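Local coordinates for protein cytochrome CH (PDB 1QN2) that probably carries electrons as a soluble c-type cytochrome, using one covalently bound heme c, in the methylotroph Methylobacterium extorquens, at residues A[23-28]-A[41-46]. Sequence-based numbering, arbitrary orientation.
Sequences NGVGPT and ADGYAF. With HEC (heme c), chain D.
This is a loop-to-loop packing contact of the cytochrome c fold, set against heme c in the connection between helix 4-10 and helix 48-53. Neither segment is helix or strand. The chain bends at Gly24 to Gly26, where Gly24 N donates a 2.8 Å hydrogen bond to Gly26 O. Residues 41-43 all have positive phi; the chain is extended at Tyr44. The CA atoms come nearest at Thr28 and Ala41, 5.5 Å apart. Pro27 is the central wedge. Pro27 CB lies over one face of the Tyr44 ring (chi1 t), a CH-pi contact 3.9 Å from the centroid, and is 3.4 Å from Ala41 CB. Pro27 CG meets Phe46 CE1 at 3.8 Å. Pro27 CD also packs on the heme, 3.6 Å from HEC C3D, while Pro27 O accepts a hydrogen bond from His18 ND1. As in other class I cytochromes c, this bond probably orients the histidine, the expected proximal heme ligand. Asn23 ND2 (chi1 m) donates across to Ala41 O at 2.8 Å, while Asn23 OD1 accepts from Thr28 N at 2.9 Å within its own segment. At the heme edge, Tyr44 OH lies 3.3 Å from HEC CMD and donates a 2.6 Å hydrogen bond to Val25 O.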
ATOM      1  N   ASN A  23      -3.442  -2.835  13.306  1.00 30.32           N
ATOM      2  CA  ASN A  23      -4.441  -3.099  12.269  1.00 29.61           C
ATOM      3  C   ASN A  23      -5.736  -2.342  12.608  1.00 28.11           C
ATOM      4  O   ASN A  23      -6.113  -2.256  13.773  1.00 40.35           O
ATOM      5  CB  ASN A  23      -4.763  -4.605  12.240  1.00 31.27           C
ATOM      6  CG  ASN A  23      -3.671  -5.447  11.634  1.00 31.11           C
ATOM      7  OD1 ASN A  23      -2.918  -4.998  10.767  1.00 29.92           O
ATOM      8  ND2 ASN A  23      -3.567  -6.693  12.084  1.00 27.79           N
ATOM      9  N   GLY A  24      -6.388  -1.806  11.589  1.00 32.69           N
ATOM     10  CA  GLY A  24      -7.645  -1.094  11.803  1.00 29.14           C
ATOM     11  C   GLY A  24      -8.518  -1.472  10.619  1.00 45.72           C
ATOM     12  O   GLY A  24      -8.644  -2.659  10.299  1.00 30.00           O
ATOM     13  N   VAL A  25      -9.113  -0.483   9.957  1.00 27.00           N
ATOM     14  CA  VAL A  25      -9.943  -0.852   8.784  1.00 29.69           C
ATOM     15  C   VAL A  25      -9.021  -1.618   7.800  1.00 53.06           C
ATOM     16  O   VAL A  25      -9.422  -2.601   7.203  1.00 31.66           O
ATOM     17  CB  VAL A  25     -10.427   0.421   8.060  1.00 29.06           C
ATOM     18  CG1 VAL A  25     -10.887   0.074   6.646  1.00 43.35           C
ATOM     19  CG2 VAL A  25     -11.472   1.161   8.848  1.00 56.77           C
ATOM     20  N   GLY A  26      -7.807  -1.096   7.695  1.00 30.00           N
ATOM     21  CA  GLY A  26      -6.770  -1.650   6.847  1.00 19.03           C
ATOM     22  C   GLY A  26      -5.636  -2.213   7.682  1.00 27.63           C
ATOM     23  O   GLY A  26      -5.533  -1.959   8.888  1.00 25.82           O
ATOM     24  N   PRO A  27      -4.757  -3.010   7.070  1.00 25.19           N
ATOM     25  CA  PRO A  27      -3.684  -3.608   7.880  1.00 20.29           C
ATOM     26  C   PRO A  27      -2.576  -2.606   8.187  1.00 28.82           C
ATOM     27  O   PRO A  27      -2.497  -1.554   7.557  1.00 23.61           O
ATOM     28  CB  PRO A  27      -3.123  -4.680   6.918  1.00 24.08           C
ATOM     29  CG  PRO A  27      -3.259  -3.990   5.578  1.00 25.82           C
ATOM     30  CD  PRO A  27      -4.658  -3.394   5.654  1.00 26.21           C
ATOM     31  N   THR A  28      -1.729  -2.969   9.151  1.00 23.69           N
ATOM     32  CA  THR A  28      -0.600  -2.053   9.468  1.00 22.27           C
ATOM     33  C   THR A  28       0.368  -2.149   8.259  1.00 17.29           C
ATOM     34  O   THR A  28       0.459  -3.247   7.695  1.00 20.53           O
ATOM     35  CB  THR A  28       0.162  -2.562  10.709  1.00 26.45           C
ATOM     36  OG1 THR A  28       1.408  -1.859  10.825  1.00 28.11           O
ATOM     37  CG2 THR A  28       0.446  -4.050  10.581  1.00 21.48           C
ATOM     38  N   ALA A  41       0.952  -8.459   8.296  1.00 30.00           N
ATOM     39  CA  ALA A  41       0.111  -7.536   9.046  1.00 36.08           C
ATOM     40  C   ALA A  41      -0.478  -8.182  10.287  1.00 26.53           C
ATOM     41  O   ALA A  41      -1.673  -8.067  10.569  1.00 33.48           O
ATOM     42  CB  ALA A  41      -0.978  -6.958   8.163  1.00 34.50           C
ATOM     43  N   ASP A  42       0.365  -8.872  11.052  1.00 40.11           N
ATOM     44  CA  ASP A  42      -0.086  -9.527  12.274  1.00 54.01           C
ATOM     45  C   ASP A  42      -1.454 -10.163  12.110  1.00 58.35           C
ATOM     46  O   ASP A  42      -2.399  -9.807  12.823  1.00 75.17           O
ATOM     47  CB  ASP A  42      -0.128  -8.505  13.425  1.00 62.06           C
ATOM     48  CG  ASP A  42       1.203  -7.808  13.620  1.00197.39           C
ATOM     49  OD1 ASP A  42       2.247  -8.494  13.591  1.00 63.96           O
ATOM     50  OD2 ASP A  42       1.211  -6.571  13.801  1.00 82.12           O
ATOM     51  N   GLY A  43      -1.590 -11.115  11.193  1.00 41.06           N
ATOM     52  CA  GLY A  43      -2.871 -11.767  11.031  1.00 47.85           C
ATOM     53  C   GLY A  43      -4.036 -10.919  10.573  1.00 53.22           C
ATOM     54  O   GLY A  43      -5.178 -11.155  10.988  1.00 43.74           O
ATOM     55  N   TYR A  44      -3.797  -9.923   9.719  1.00 38.06           N
ATOM     56  CA  TYR A  44      -4.974  -9.120   9.274  1.00 27.32           C
ATOM     57  C   TYR A  44      -5.802 -10.018   8.333  1.00 21.24           C
ATOM     58  O   TYR A  44      -5.197 -10.877   7.694  1.00 23.77           O
ATOM     59  CB  TYR A  44      -4.466  -7.902   8.500  1.00 28.74           C
ATOM     60  CG  TYR A  44      -5.550  -7.072   7.864  1.00 30.16           C
ATOM     61  CD1 TYR A  44      -6.238  -6.102   8.584  1.00 23.53           C
ATOM     62  CD2 TYR A  44      -5.935  -7.310   6.547  1.00 26.85           C
ATOM     63  CE1 TYR A  44      -7.244  -5.364   8.006  1.00 25.11           C
ATOM     64  CE2 TYR A  44      -6.939  -6.577   5.965  1.00 20.21           C
ATOM     65  CZ  TYR A  44      -7.595  -5.611   6.694  1.00 21.63           C
ATOM     66  OH  TYR A  44      -8.607  -4.879   6.122  1.00 25.98           O
ATOM     67  N   ALA A  45      -7.109  -9.831   8.272  1.00 31.58           N
ATOM     68  CA  ALA A  45      -7.974 -10.644   7.417  1.00 38.53           C
ATOM     69  C   ALA A  45      -8.030 -10.085   5.999  1.00 26.61           C
ATOM     70  O   ALA A  45      -8.919  -9.299   5.688  1.00 26.61           O
ATOM     71  CB  ALA A  45      -9.382 -10.686   8.011  1.00 31.74           C
ATOM     72  N   PHE A  46      -7.089 -10.488   5.153  1.00 23.84           N
ATOM     73  CA  PHE A  46      -7.048 -10.010   3.777  1.00 27.71           C
ATOM     74  C   PHE A  46      -8.107 -10.699   2.912  1.00 25.42           C
ATOM     75  O   PHE A  46      -8.594 -11.784   3.205  1.00 27.87           O
ATOM     76  CB  PHE A  46      -5.662 -10.290   3.172  1.00 23.37           C
ATOM     77  CG  PHE A  46      -4.561  -9.468   3.790  1.00 22.66           C
ATOM     78  CD1 PHE A  46      -4.370  -8.152   3.408  1.00 31.98           C
ATOM     79  CD2 PHE A  46      -3.703 -10.038   4.714  1.00 21.08           C
ATOM     80  CE1 PHE A  46      -3.338  -7.400   3.944  1.00 33.00           C
ATOM     81  CE2 PHE A  46      -2.666  -9.299   5.266  1.00 21.16           C
ATOM     82  CZ  PHE A  46      -2.491  -7.980   4.878  1.00 29.37           C
TER
HETATM   83 FE   HEC D 101      -4.695   0.427   1.731  1.00 21.56          FE
HETATM   84  CHA HEC D 101      -4.174  -2.963   1.699  1.00 16.82           C
HETATM   85  CHB HEC D 101      -1.384   0.941   0.936  1.00 17.05           C
HETATM   86  CHC HEC D 101      -5.363   3.755   1.083  1.00 13.03           C
HETATM   87  CHD HEC D 101      -7.768   0.015   3.044  1.00 15.16           C
HETATM   88  NA  HEC D 101      -3.046  -0.801   1.404  1.00 17.53           N
HETATM   89  C1A HEC D 101      -3.065  -2.180   1.407  1.00 16.82           C
HETATM   90  C2A HEC D 101      -1.807  -2.586   1.067  1.00 16.34           C
HETATM   91  C3A HEC D 101      -1.020  -1.498   0.854  1.00 17.77           C
HETATM   92  C4A HEC D 101      -1.795  -0.377   1.062  1.00 19.90           C
HETATM   93  CMA HEC D 101       0.444  -1.663   0.461  1.00 17.45           C
HETATM   94  CAA HEC D 101      -1.331  -4.014   0.951  1.00 15.71           C
HETATM   95  CBA HEC D 101      -0.742  -4.449   2.293  1.00 22.90           C
HETATM   96  CGA HEC D 101      -0.417  -5.934   2.394  1.00 31.11           C
HETATM   97  O1A HEC D 101      -0.284  -6.660   1.377  1.00 22.58           O
HETATM   98  O2A HEC D 101       0.126  -6.330   3.463  1.00 25.35           O
HETATM   99  NB  HEC D 101      -3.568   2.081   1.165  1.00 17.45           N
HETATM  100  C1B HEC D 101      -2.218   2.042   0.932  1.00 19.11           C
HETATM  101  C2B HEC D 101      -1.804   3.349   0.820  1.00 15.00           C
HETATM  102  C3B HEC D 101      -2.919   4.153   0.755  1.00 14.69           C
HETATM  103  C4B HEC D 101      -4.024   3.360   1.044  1.00 14.45           C
HETATM  104  CMB HEC D 101      -0.418   3.919   0.566  1.00 21.24           C
HETATM  105  CAB HEC D 101      -2.888   5.514   0.441  1.00 26.06           C
HETATM  106  CBB HEC D 101      -2.561   5.955  -0.846  1.00 20.37           C
HETATM  107  NC  HEC D 101      -6.321   1.676   1.982  1.00 18.79           N
HETATM  108  C1C HEC D 101      -6.358   3.018   1.718  1.00 19.66           C
HETATM  109  C2C HEC D 101      -7.563   3.468   2.211  1.00 19.74           C
HETATM  110  C3C HEC D 101      -8.239   2.427   2.794  1.00 14.76           C
HETATM  111  C4C HEC D 101      -7.465   1.299   2.620  1.00 16.74           C
HETATM  112  CMC HEC D 101      -8.217   4.838   2.276  1.00 23.21           C
HETATM  113  CAC HEC D 101      -9.487   2.508   3.420  1.00 24.32           C
HETATM  114  CBC HEC D 101     -10.613   3.082   2.824  1.00 23.45           C
HETATM  115  ND  HEC D 101      -5.788  -1.228   2.298  1.00 14.92           N
HETATM  116  C1D HEC D 101      -7.059  -1.133   2.762  1.00 14.21           C
HETATM  117  C2D HEC D 101      -7.513  -2.428   2.910  1.00 19.34           C
HETATM  118  C3D HEC D 101      -6.502  -3.260   2.555  1.00 13.98           C
HETATM  119  C4D HEC D 101      -5.415  -2.530   2.144  1.00 18.95           C
HETATM  120  CMD HEC D 101      -8.839  -2.995   3.382  1.00 15.55           C
HETATM  121  CAD HEC D 101      -6.570  -4.775   2.514  1.00 20.84           C
HETATM  122  CBD HEC D 101      -6.906  -5.031   1.031  1.00 18.16           C
HETATM  123  CGD HEC D 101      -7.349  -6.465   0.760  1.00 28.74           C
HETATM  124  O1D HEC D 101      -7.772  -6.713  -0.403  1.00 23.29           O
HETATM  125  O2D HEC D 101      -7.222  -7.381   1.601  1.00 18.95           O